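Local coordinates for uncharacterized protein (Arthrobacter sp., PDB 3BL4) that is of unknown function but belongs to a family of the STAS clan and forms a two-chain assembly in the crystal, at residues 97-101 and 102-106. Residues are numbered along the deposited sequence; the frame is centred on the assembly and turned at random.
Sequences FFLGI and NAVPC
At the C-terminal end of helix 92-102, Asn-102 turns its side-chain amide back to Phe-98, four residues earlier. Asn-102 ND2 lies 3.7 Å above the plane of the Phe-98 ring, over its centre, with ring and amide planes 57° apart. Phe-98 CG runs anti to the backbone N (chi1 -175°), which places one face of the ring against ND2. Phe-98 O takes two N-H groups of Asn-102: backbone N at 3.0 Å, and ND2 at 3.2 Å in a weak bond (N-H...O 131°). ND2 also gives a hydrogen bond to Ala-37 O of the second subunit, its stronger partner. The Phe-98 ring further meets Leu-84 and, on the second subunit, Trp-26; an alanine here would probably leave ND2 without its ring face and open a gap beside both. Ala-103 N bonds Leu-99 O at 3.0 Å, from above the carbonyl plane; Ala-103 then leaves helical geometry with positive phi. A water donates to Leu-99 O (2.7 Å) and accepts from Val-104 N (2.9 Å), joining last turn to loop, while Leu-99 CD2 meets Val-104 CG2 at 4.2 Å. Leu-99 rests on Leu-84 of strand 79-85, Val-104 on Ile-82, and the loop leads into strand 108-111, parallel to strand 79-85.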
loop_
_atom_site.group_PDB
_atom_site.type_symbol
_atom_site.label_atom_id
_atom_site.label_comp_id
_atom_site.label_asym_id
_atom_site.label_seq_id
_atom_site.Cartn_x
_atom_site.Cartn_y
_atom_site.Cartn_z
ATOM N N PHE A 97 -0.037 -4.658 0.040
ATOM C CA PHE A 97 0.536 -4.372 1.347
ATOM C C PHE A 97 2.064 -4.326 1.263
ATOM O O PHE A 97 2.681 -3.302 1.561
ATOM C CB PHE A 97 0.098 -5.434 2.354
ATOM C CG PHE A 97 0.470 -5.116 3.756
ATOM C CD1 PHE A 97 -0.312 -4.262 4.513
ATOM C CD2 PHE A 97 1.593 -5.678 4.331
ATOM C CE1 PHE A 97 0.044 -3.961 5.826
ATOM C CE2 PHE A 97 1.956 -5.378 5.634
ATOM C CZ PHE A 97 1.182 -4.520 6.375
ATOM N N PHE A 98 2.664 -5.425 0.812
ATOM C CA PHE A 98 4.119 -5.564 0.724
ATOM C C PHE A 98 4.757 -4.398 -0.066
ATOM O O PHE A 98 5.718 -3.784 0.378
ATOM C CB PHE A 98 4.443 -6.918 0.054
ATOM C CG PHE A 98 5.922 -7.256 0.008
ATOM C CD1 PHE A 98 6.521 -7.926 1.062
ATOM C CD2 PHE A 98 6.695 -6.930 -1.108
ATOM C CE1 PHE A 98 7.867 -8.224 1.024
ATOM C CE2 PHE A 98 8.029 -7.220 -1.150
ATOM C CZ PHE A 98 8.626 -7.876 -0.085
ATOM N N LEU A 99 4.188 -4.111 -1.229
ATOM C CA LEU A 99 4.694 -3.099 -2.131
ATOM C C LEU A 99 4.415 -1.699 -1.629
ATOM O O LEU A 99 5.151 -0.760 -1.955
ATOM C CB LEU A 99 4.073 -3.272 -3.521
ATOM C CG LEU A 99 4.434 -4.544 -4.316
ATOM C CD1 LEU A 99 3.724 -4.532 -5.680
ATOM C CD2 LEU A 99 5.934 -4.667 -4.519
ATOM N N GLY A 100 3.319 -1.553 -0.889
ATOM C CA GLY A 100 2.993 -0.312 -0.222
ATOM C C GLY A 100 4.030 0.023 0.832
ATOM O O GLY A 100 4.486 1.165 0.917
ATOM N N ILE A 101 4.404 -0.979 1.626
ATOM C CA ILE A 101 5.425 -0.805 2.670
ATOM C C ILE A 101 6.800 -0.515 2.072
ATOM O O ILE A 101 7.486 0.391 2.505
ATOM C CB ILE A 101 5.563 -2.052 3.580
ATOM C CG1 ILE A 101 4.236 -2.395 4.274
ATOM C CG2 ILE A 101 6.639 -1.822 4.612
ATOM C CD1 ILE A 101 3.546 -1.235 4.866
ATOM N N ASN A 102 7.178 -1.274 1.055
ATOM C CA ASN A 102 8.551 -1.273 0.567
ATOM C C ASN A 102 8.887 -0.341 -0.600
ATOM O O ASN A 102 10.056 -0.089 -0.877
ATOM C CB ASN A 102 8.964 -2.721 0.293
ATOM C CG ASN A 102 9.224 -3.485 1.587
ATOM O OD1 ASN A 102 10.073 -3.080 2.386
ATOM N ND2 ASN A 102 8.472 -4.556 1.819
ATOM N N ALA A 103 7.881 0.177 -1.277
ATOM C CA ALA A 103 8.065 1.270 -2.220
ATOM C C ALA A 103 9.257 1.067 -3.157
ATOM O O ALA A 103 10.206 1.838 -3.137
ATOM C CB ALA A 103 8.199 2.596 -1.451
ATOM N N VAL A 104 9.189 0.036 -3.984
ATOM C CA VAL A 104 10.278 -0.321 -4.899
ATOM C C VAL A 104 10.108 0.444 -6.214
ATOM O O VAL A 104 8.990 0.782 -6.576
ATOM C CB VAL A 104 10.295 -1.845 -5.188
ATOM C CG1 VAL A 104 10.440 -2.635 -3.885
ATOM C CG2 VAL A 104 9.021 -2.274 -5.926
ATOM N N PRO A 105 11.212 0.735 -6.919
ATOM C CA PRO A 105 11.152 1.411 -8.219
ATOM C C PRO A 105 11.039 0.469 -9.420
ATOM O O PRO A 105 10.795 0.908 -10.542
ATOM C CB PRO A 105 12.487 2.142 -8.261
ATOM C CG PRO A 105 13.402 1.236 -7.552
ATOM C CD PRO A 105 12.609 0.497 -6.512
ATOM N N CYS A 106 11.226 -0.816 -9.192
ATOM C CA CYS A 106 11.315 -1.776 -10.269
ATOM C C CYS A 106 9.945 -2.243 -10.661
ATOM O O CYS A 106 8.972 -2.002 -9.941
ATOM C CB CYS A 106 12.143 -2.977 -9.835
ATOM S SG CYS A 106 11.555 -3.779 -8.343
HETATM O O HOH W 1 6.452 -0.917 -4.338
#